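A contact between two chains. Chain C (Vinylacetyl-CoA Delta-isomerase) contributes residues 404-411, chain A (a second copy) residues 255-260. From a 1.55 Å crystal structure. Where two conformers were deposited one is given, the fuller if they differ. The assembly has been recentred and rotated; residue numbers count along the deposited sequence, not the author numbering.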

ATOM      1  N   PRO C 404      -9.660   6.843  42.636  1.00 16.04           N
ATOM      2  CA  PRO C 404      -8.311   6.597  43.112  1.00 16.93           C
ATOM      3  C   PRO C 404      -7.613   5.409  42.476  1.00 15.53           C
ATOM      4  O   PRO C 404      -6.403   5.442  42.291  1.00 17.09           O
ATOM      5  CB  PRO C 404      -8.447   6.505  44.622  1.00 18.33           C
ATOM      6  CG  PRO C 404      -9.666   7.382  44.867  1.00 19.14           C
ATOM      7  CD  PRO C 404     -10.597   7.115  43.742  1.00 17.69           C
ATOM      8  N   LEU C 405      -8.379   4.350  42.212  1.00 17.07           N
ATOM      9  CA  LEU C 405      -7.841   3.156  41.578  1.00 15.64           C
ATOM     10  C   LEU C 405      -7.351   3.490  40.165  1.00 14.96           C
ATOM     11  O   LEU C 405      -6.328   2.997  39.730  1.00 15.68           O
ATOM     12  CB  LEU C 405      -8.900   2.067  41.534  1.00 16.49           C
ATOM     13  CG  LEU C 405      -9.328   1.550  42.910  1.00 17.73           C
ATOM     14  CD1 LEU C 405     -10.432   0.524  42.727  1.00 18.17           C
ATOM     15  CD2 LEU C 405      -8.181   0.991  43.696  1.00 19.80           C
ATOM     16  N   LEU C 406      -8.117   4.309  39.428  1.00 14.66           N
ATOM     17  CA  LEU C 406      -7.736   4.721  38.077  1.00 15.75           C
ATOM     18  C   LEU C 406      -6.496   5.613  38.101  1.00 15.54           C
ATOM     19  O   LEU C 406      -5.591   5.426  37.282  1.00 15.09           O
ATOM     20  CB  LEU C 406      -8.904   5.356  37.353  1.00 15.95           C
ATOM     21  CG  LEU C 406     -10.070   4.412  37.073  1.00 16.13           C
ATOM     22  CD1 LEU C 406     -11.293   5.099  36.585  1.00 18.96           C
ATOM     23  CD2 LEU C 406      -9.696   3.313  36.100  1.00 18.02           C
ATOM     24  N   LYS C 407      -6.438   6.545  39.056  0.51 15.46           N
ATOM     25  CA  LYS C 407      -5.285   7.423  39.198  0.51 16.58           C
ATOM     26  C   LYS C 407      -4.030   6.603  39.451  0.51 16.19           C
ATOM     27  O   LYS C 407      -2.976   6.873  38.879  0.51 18.16           O
ATOM     28  CB  LYS C 407      -5.532   8.488  40.267  0.51 18.27           C
ATOM     29  CG  LYS C 407      -6.516   9.540  39.805  0.51 20.20           C
ATOM     30  CD  LYS C 407      -6.911  10.564  40.862  0.51 21.81           C
ATOM     31  CE  LYS C 407      -7.936  11.515  40.368  0.51 23.00           C
ATOM     32  NZ  LYS C 407      -9.283  10.991  40.116  0.51 24.36           N
ATOM     33  N   LYS C 408      -4.159   5.555  40.259  1.00 15.06           N
ATOM     34  CA  LYS C 408      -3.018   4.708  40.550  1.00 15.35           C
ATOM     35  C   LYS C 408      -2.623   3.875  39.327  1.00 14.69           C
ATOM     36  O   LYS C 408      -1.462   3.824  38.942  1.00 17.07           O
ATOM     37  CB  LYS C 408      -3.386   3.726  41.675  1.00 16.13           C
ATOM     38  CG  LYS C 408      -2.371   2.719  42.052  1.00 17.66           C
ATOM     39  CD  LYS C 408      -2.858   1.847  43.212  1.00 18.94           C
ATOM     40  CE  LYS C 408      -2.018   0.638  43.528  1.00 21.45           C
ATOM     41  NZ  LYS C 408      -0.687   0.905  44.052  1.00 22.60           N
ATOM     42  N   TYR C 409      -3.599   3.147  38.764  1.00 13.97           N
ATOM     43  CA  TYR C 409      -3.287   2.077  37.838  1.00 14.35           C
ATOM     44  C   TYR C 409      -3.095   2.547  36.393  1.00 14.61           C
ATOM     45  O   TYR C 409      -2.471   1.810  35.611  1.00 14.28           O
ATOM     46  CB  TYR C 409      -4.328   0.957  37.898  1.00 14.34           C
ATOM     47  CG  TYR C 409      -4.041   0.058  39.090  1.00 14.93           C
ATOM     48  CD1 TYR C 409      -2.891  -0.720  39.075  1.00 14.94           C
ATOM     49  CD2 TYR C 409      -4.852   0.007  40.215  1.00 15.83           C
ATOM     50  CE1 TYR C 409      -2.585  -1.582  40.110  1.00 15.72           C
ATOM     51  CE2 TYR C 409      -4.535  -0.824  41.286  1.00 16.92           C
ATOM     52  CZ  TYR C 409      -3.384  -1.595  41.237  1.00 17.28           C
ATOM     53  OH  TYR C 409      -3.032  -2.413  42.253  1.00 19.98           O
ATOM     54  N   LEU C 410      -3.602   3.744  36.033  1.00 14.56           N
ATOM     55  CA  LEU C 410      -3.464   4.236  34.672  1.00 15.58           C
ATOM     56  C   LEU C 410      -2.293   5.206  34.551  1.00 14.44           C
ATOM     57  O   LEU C 410      -2.213   6.016  33.617  1.00 14.78           O
ATOM     58  CB  LEU C 410      -4.766   4.806  34.109  1.00 16.62           C
ATOM     59  CG  LEU C 410      -5.912   3.795  34.100  1.00 18.85           C
ATOM     60  CD1 LEU C 410      -7.084   4.432  33.385  1.00 21.60           C
ATOM     61  CD2 LEU C 410      -5.523   2.497  33.450  1.00 19.64           C
ATOM     62  N   ALA C 411      -1.367   5.121  35.503  1.00 15.02           N
ATOM     63  CA  ALA C 411      -0.133   5.881  35.429  1.00 16.76           C
ATOM     64  C   ALA C 411       0.620   5.583  34.133  1.00 15.76           C
ATOM     65  O   ALA C 411       0.615   4.447  33.642  1.00 17.46           O
ATOM     66  CB  ALA C 411       0.734   5.538  36.629  1.00 18.13           C
TER
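Chain A 255-260: ALIILD

The centre of the contact is apolar, formed where a strand of chain A that includes residues 255-258 passes across the last turns of a chain C helix that ends at Tyr C409. Their N-to-C directions are nearly perpendicular, at 92°, and their axes come no closer than 10.7 Å. Side chains therefore fill the space between the backbones: even the CA atoms of Leu C405 and Ile A258 are 7.8 Å apart, and those of Leu C406 and Leu A256 are 9.1 Å apart.

The extended backbone of chain A directs alternate side chains at the helix. Leu A256 and Ile A258 both point toward chain C, whereas Ala A255 and Ile A257 remain out of reach. Ile A258, with chi1 and chi2 both m, has the largest area covered and lies against two residues one helical turn apart. Ile A258 CG2 approaches Tyr C409 CE2 at 3.7 Å, oblique to the ring, and Ile A258 CG1 lies 4.2 Å from Leu C405 CD1. Leu A256 engages the neighbouring pair, its CD2 packing 3.6 Å from CD2 of Leu C406 and 4.4 Å from CD2 of Leu C410. Both of these chain C leucines leave the backbone sideways, but their ends come nearer to the strand. Leu C410 is the first residue to depart from helical phi/psi, although its N still donates a hydrogen bond to Leu C406 O at 2.9 Å.

Toward the polar edge, the CA-to-CB bond of Leu A259 points away from the helix, while its carbonyl O lies on the side of the Tyr C409 hydroxyl. Tyr C409 OH and Leu A259 O are 4.2 Å apart, too far for a direct hydrogen bond, and a water bridges them: its O donates to Leu A259 O at 2.7 Å and hydrogen-bonds to Tyr C409 OH, also at 2.7 Å.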

ATOM      1  N   ALA A 255     -12.911  -4.757  30.536  1.00 14.15           N
ATOM      2  CA  ALA A 255     -12.870  -4.066  31.817  1.00 14.25           C
ATOM      3  C   ALA A 255     -11.447  -4.110  32.378  1.00 14.14           C
ATOM      4  O   ALA A 255     -10.658  -4.981  32.030  1.00 15.16           O
ATOM      5  CB  ALA A 255     -13.872  -4.670  32.788  1.00 15.27           C
ATOM      6  N   LEU A 256     -11.177  -3.188  33.303  1.00 12.41           N
ATOM      7  CA  LEU A 256      -9.983  -3.191  34.132  1.00 12.15           C
ATOM      8  C   LEU A 256     -10.294  -3.973  35.404  1.00 13.16           C
ATOM      9  O   LEU A 256     -11.241  -3.658  36.122  1.00 14.87           O
ATOM     10  CB  LEU A 256      -9.640  -1.735  34.424  1.00 13.61           C
ATOM     11  CG  LEU A 256      -8.435  -1.480  35.324  1.00 15.63           C
ATOM     12  CD1 LEU A 256      -7.129  -1.971  34.764  1.00 15.80           C
ATOM     13  CD2 LEU A 256      -8.370  -0.018  35.695  1.00 16.68           C
ATOM     14  N   ILE A 257      -9.479  -4.986  35.663  1.00 14.01           N
ATOM     15  CA  ILE A 257      -9.626  -5.824  36.841  1.00 14.02           C
ATOM     16  C   ILE A 257      -8.593  -5.373  37.875  1.00 14.51           C
ATOM     17  O   ILE A 257      -7.377  -5.433  37.645  1.00 16.67           O
ATOM     18  CB  ILE A 257      -9.411  -7.295  36.512  1.00 14.72           C
ATOM     19  CG1 ILE A 257     -10.208  -7.781  35.309  1.00 15.89           C
ATOM     20  CG2 ILE A 257      -9.713  -8.125  37.763  1.00 16.35           C
ATOM     21  CD1 ILE A 257      -9.960  -9.238  34.991  1.00 15.47           C
ATOM     22  N   ILE A 258      -9.093  -4.848  38.980  0.66 14.62           N
ATOM     23  CA  ILE A 258      -8.237  -4.475  40.091  0.66 14.52           C
ATOM     24  C   ILE A 258      -8.179  -5.629  41.084  0.66 14.80           C
ATOM     25  O   ILE A 258      -9.207  -6.213  41.398  0.66 15.99           O
ATOM     26  CB  ILE A 258      -8.703  -3.189  40.777  0.66 16.18           C
ATOM     27  CG1 ILE A 258      -9.087  -2.085  39.781  0.66 17.02           C
ATOM     28  CG2 ILE A 258      -7.638  -2.761  41.799  0.66 16.64           C
ATOM     29  CD1 ILE A 258      -7.935  -1.580  38.941  0.66 17.73           C
ATOM     30  N   LEU A 259      -6.965  -5.942  41.564  1.00 13.40           N
ATOM     31  CA  LEU A 259      -6.740  -6.988  42.555  1.00 15.07           C
ATOM     32  C   LEU A 259      -6.128  -6.400  43.822  1.00 15.63           C
ATOM     33  O   LEU A 259      -5.049  -5.780  43.763  1.00 17.23           O
ATOM     34  CB  LEU A 259      -5.771  -8.005  41.952  1.00 16.87           C
ATOM     35  CG  LEU A 259      -6.134  -8.532  40.559  1.00 19.48           C
ATOM     36  CD1 LEU A 259      -4.956  -9.167  39.841  1.00 23.26           C
ATOM     37  CD2 LEU A 259      -7.258  -9.503  40.645  1.00 19.65           C
ATOM     38  N   ASP A 260      -6.824  -6.554  44.952  1.00 17.11           N
ATOM     39  CA  ASP A 260      -6.359  -6.105  46.265  1.00 17.53           C
ATOM     40  C   ASP A 260      -6.259  -7.317  47.185  1.00 18.00           C
ATOM     41  O   ASP A 260      -7.228  -7.755  47.799  1.00 20.33           O
ATOM     42  CB  ASP A 260      -7.264  -5.039  46.844  1.00 22.43           C
ATOM     43  CG  ASP A 260      -6.788  -4.475  48.165  1.00 25.80           C
ATOM     44  OD1 ASP A 260      -5.628  -4.738  48.529  1.00 26.40           O
ATOM     45  OD2 ASP A 260      -7.594  -3.804  48.838  1.00 34.80           O
TER
HETATM   46  O   HOH W   1      -4.594  -3.136  44.321  1.00 22.82           O